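Local coordinates for protein putative oxidoreductase molybdopterin-binding subunit (Sulfolobus tokodaii, PDB 4ZOH) that probably serves as the molybdenum-bearing, pterin cytosine dinucleotide-binding subunit of an iron-sulfur oxidoreductase of the xanthine dehydrogenase and aldehyde oxidase family, at residues D403-Y411 and P680-C689. Numbering follows the deposited sequence.
Sequences DGCVGVSSY and PTIINAVEQC
Cys405 and Cys689 are joined by a disulfide (SG to SG 2.0 Å, chi3 83°) that ties the start of strand 405-411 to the last residue of segment 680-689, a worked example of a disulfide locking a strand against a helix. Cys405 turns SG anti to its carbonyl carbon (chi1 -66°), which brings the sulfur to SG of Cys689.

Close packing takes over at Gly407. Its CA lies 3.3 Å from the backbone N of Ala685, and the Ala685 methyl reaches 3.4 Å from Gly407 N; a beta carbon on Gly407 would collide with the helix backbone, so two small residues let the axes approach to 5.7 Å. Beside them, CG2 of Thr681 rests 3.5 Å from Gly407 O, and CG of Gln688 sits 3.2 Å from Val406 O.

A hydrogen bond runs from Asn684 ND2 to Val408 O (2.9 Å), nearly straight at 159° and lying close to the amide plane. Arg345 NH1 bonds to OD1, so both ends of the amide are engaged, which should hold its rotation. Replacing Asn684 by alanine would probably leave Val408 O without this donor and Arg345 NH1 without its OD1 partner. Nearby, Ser409 OG lies 2.8 Å from Thr681 OG1 and beside CG of Pro680; Thr681 OG1 is hydrogen-bonded to Ala677 O.

This buried strand-helix packing belongs to the second molybdopterin cofactor-binding region. The helix runs roughly antiparallel to the strand, an outer one of its four-stranded sheet within the chain, paired with strand 568-577. Thr681, Ile682 and Ala685 also touch that neighbour, while helices 336-353 and 358-365 pack against both segments.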
loop_
_atom_site.group_PDB
_atom_site.type_symbol
_atom_site.label_atom_id
_atom_site.label_comp_id
_atom_site.label_asym_id
_atom_site.label_seq_id
_atom_site.Cartn_x
_atom_site.Cartn_y
_atom_site.Cartn_z
ATOM N N ASP A 403 22.360 41.418 -31.983
ATOM C CA ASP A 403 21.118 42.016 -32.498
ATOM C C ASP A 403 19.941 41.713 -31.507
ATOM O O ASP A 403 19.666 40.541 -31.180
ATOM C CB ASP A 403 20.857 41.453 -33.901
ATOM C CG ASP A 403 19.439 41.652 -34.376
ATOM O OD1 ASP A 403 18.913 42.779 -34.277
ATOM O OD2 ASP A 403 18.847 40.676 -34.908
ATOM N N GLY A 404 19.275 42.766 -31.042
ATOM C CA GLY A 404 18.204 42.678 -30.033
ATOM C C GLY A 404 18.425 43.694 -28.912
ATOM O O GLY A 404 19.341 44.537 -28.976
ATOM N N CYS A 405 17.618 43.601 -27.862
ATOM C CA CYS A 405 17.694 44.566 -26.754
ATOM C C CYS A 405 18.143 43.910 -25.501
ATOM O O CYS A 405 17.774 42.773 -25.216
ATOM C CB CYS A 405 16.316 45.123 -26.543
ATOM S SG CYS A 405 15.882 46.077 -27.982
ATOM N N VAL A 406 18.979 44.607 -24.758
ATOM C CA VAL A 406 19.538 44.027 -23.559
ATOM C C VAL A 406 18.810 44.527 -22.302
ATOM O O VAL A 406 18.427 45.693 -22.255
ATOM C CB VAL A 406 21.021 44.301 -23.462
ATOM C CG1 VAL A 406 21.618 43.571 -22.246
ATOM C CG2 VAL A 406 21.716 43.862 -24.778
ATOM N N GLY A 407 18.626 43.638 -21.310
ATOM C CA GLY A 407 18.153 44.051 -20.004
ATOM C C GLY A 407 19.012 43.387 -19.028
ATOM O O GLY A 407 19.499 42.253 -19.263
ATOM N N VAL A 408 19.285 44.102 -17.949
ATOM C CA VAL A 408 20.024 43.494 -16.849
ATOM C C VAL A 408 19.270 43.708 -15.544
ATOM O O VAL A 408 18.424 44.626 -15.475
ATOM C CB VAL A 408 21.489 43.981 -16.786
ATOM C CG1 VAL A 408 21.961 44.368 -18.189
ATOM C CG2 VAL A 408 21.725 45.137 -15.859
ATOM N N SER A 409 19.589 42.891 -14.526
ATOM C CA SER A 409 19.193 43.226 -13.172
ATOM C C SER A 409 20.143 42.524 -12.234
ATOM O O SER A 409 20.800 41.517 -12.560
ATOM C CB SER A 409 17.669 42.912 -12.884
ATOM O OG SER A 409 17.499 41.514 -12.751
ATOM N N SER A 410 20.255 43.093 -11.063
ATOM C CA SER A 410 21.092 42.531 -10.079
ATOM C C SER A 410 20.195 42.204 -8.858
ATOM O O SER A 410 19.202 42.907 -8.624
ATOM C CB SER A 410 22.092 43.563 -9.734
ATOM O OG SER A 410 23.052 42.891 -9.010
ATOM N N TYR A 411 20.484 41.122 -8.143
ATOM C CA TYR A 411 19.599 40.737 -7.085
ATOM C C TYR A 411 20.453 40.422 -5.894
ATOM O O TYR A 411 21.651 40.102 -6.011
ATOM C CB TYR A 411 18.695 39.517 -7.510
ATOM C CG TYR A 411 19.435 38.216 -7.488
ATOM C CD1 TYR A 411 19.517 37.470 -6.320
ATOM C CD2 TYR A 411 20.174 37.758 -8.652
ATOM C CE1 TYR A 411 20.269 36.285 -6.272
ATOM C CE2 TYR A 411 20.891 36.557 -8.625
ATOM C CZ TYR A 411 20.928 35.826 -7.453
ATOM O OH TYR A 411 21.662 34.670 -7.374
ATOM N N PRO A 680 12.528 40.923 -13.525
ATOM C CA PRO A 680 12.925 42.279 -13.968
ATOM C C PRO A 680 14.044 42.247 -15.093
ATOM O O PRO A 680 14.142 43.202 -15.865
ATOM C CB PRO A 680 13.617 42.850 -12.720
ATOM C CG PRO A 680 14.140 41.681 -11.982
ATOM C CD PRO A 680 13.028 40.617 -12.155
ATOM N N THR A 681 14.904 41.214 -15.107
ATOM C CA THR A 681 15.876 41.087 -16.243
ATOM C C THR A 681 15.159 41.175 -17.562
ATOM O O THR A 681 15.492 42.022 -18.423
ATOM C CB THR A 681 16.699 39.796 -16.200
ATOM O OG1 THR A 681 17.440 39.810 -14.986
ATOM C CG2 THR A 681 17.801 39.792 -17.376
ATOM N N ILE A 682 14.110 40.378 -17.672
ATOM C CA ILE A 682 13.339 40.250 -18.922
ATOM C C ILE A 682 12.511 41.517 -19.209
ATOM O O ILE A 682 12.421 41.982 -20.372
ATOM C CB ILE A 682 12.457 38.963 -18.950
ATOM C CG1 ILE A 682 13.319 37.649 -18.998
ATOM C CG2 ILE A 682 11.461 39.080 -20.077
ATOM C CD1 ILE A 682 14.155 37.553 -20.251
ATOM N N ILE A 683 11.845 42.035 -18.160
ATOM C CA ILE A 683 11.112 43.271 -18.326
ATOM C C ILE A 683 12.096 44.437 -18.727
ATOM O O ILE A 683 11.746 45.229 -19.582
ATOM C CB ILE A 683 10.242 43.680 -17.088
ATOM C CG1 ILE A 683 9.162 42.599 -16.772
ATOM C CG2 ILE A 683 9.596 45.059 -17.434
ATOM C CD1 ILE A 683 8.091 42.476 -17.893
ATOM N N ASN A 684 13.256 44.531 -18.099
ATOM C CA ASN A 684 14.195 45.608 -18.466
ATOM C C ASN A 684 14.580 45.502 -19.944
ATOM O O ASN A 684 14.500 46.504 -20.687
ATOM C CB ASN A 684 15.405 45.622 -17.541
ATOM C CG ASN A 684 15.057 46.152 -16.159
ATOM O OD1 ASN A 684 13.911 46.550 -15.965
ATOM N ND2 ASN A 684 16.025 46.138 -15.175
ATOM N N ALA A 685 14.867 44.263 -20.376
ATOM C CA ALA A 685 15.140 43.950 -21.791
ATOM C C ALA A 685 14.046 44.413 -22.689
ATOM O O ALA A 685 14.356 45.150 -23.660
ATOM C CB ALA A 685 15.477 42.488 -22.042
ATOM N N VAL A 686 12.793 44.043 -22.399
ATOM C CA VAL A 686 11.697 44.371 -23.306
ATOM C C VAL A 686 11.512 45.892 -23.363
ATOM O O VAL A 686 11.082 46.461 -24.391
ATOM C CB VAL A 686 10.375 43.731 -22.895
ATOM C CG1 VAL A 686 9.221 44.124 -23.840
ATOM C CG2 VAL A 686 10.470 42.211 -22.944
ATOM N N GLU A 687 11.808 46.537 -22.229
ATOM C CA GLU A 687 11.534 47.943 -22.115
ATOM C C GLU A 687 12.490 48.689 -23.030
ATOM O O GLU A 687 12.047 49.600 -23.717
ATOM C CB GLU A 687 11.708 48.421 -20.679
ATOM C CG GLU A 687 11.412 49.902 -20.514
ATOM C CD GLU A 687 11.369 50.322 -19.046
ATOM O OE1 GLU A 687 12.380 50.166 -18.334
ATOM O OE2 GLU A 687 10.295 50.760 -18.613
ATOM N N GLN A 688 13.775 48.287 -23.018
ATOM C CA GLN A 688 14.789 48.760 -23.979
ATOM C C GLN A 688 14.315 48.676 -25.405
ATOM O O GLN A 688 14.510 49.619 -26.124
ATOM C CB GLN A 688 16.133 48.085 -23.782
ATOM C CG GLN A 688 16.776 48.451 -22.472
ATOM C CD GLN A 688 16.872 49.942 -22.367
ATOM O OE1 GLN A 688 17.562 50.594 -23.187
ATOM N NE2 GLN A 688 16.117 50.525 -21.411
ATOM N N CYS A 689 13.627 47.602 -25.802
ATOM C CA CYS A 689 13.036 47.503 -27.164
ATOM C C CYS A 689 11.800 48.356 -27.451
ATOM O O CYS A 689 11.393 48.420 -28.582
ATOM C CB CYS A 689 12.826 45.998 -27.640
ATOM S SG CYS A 689 14.203 45.272 -28.637
#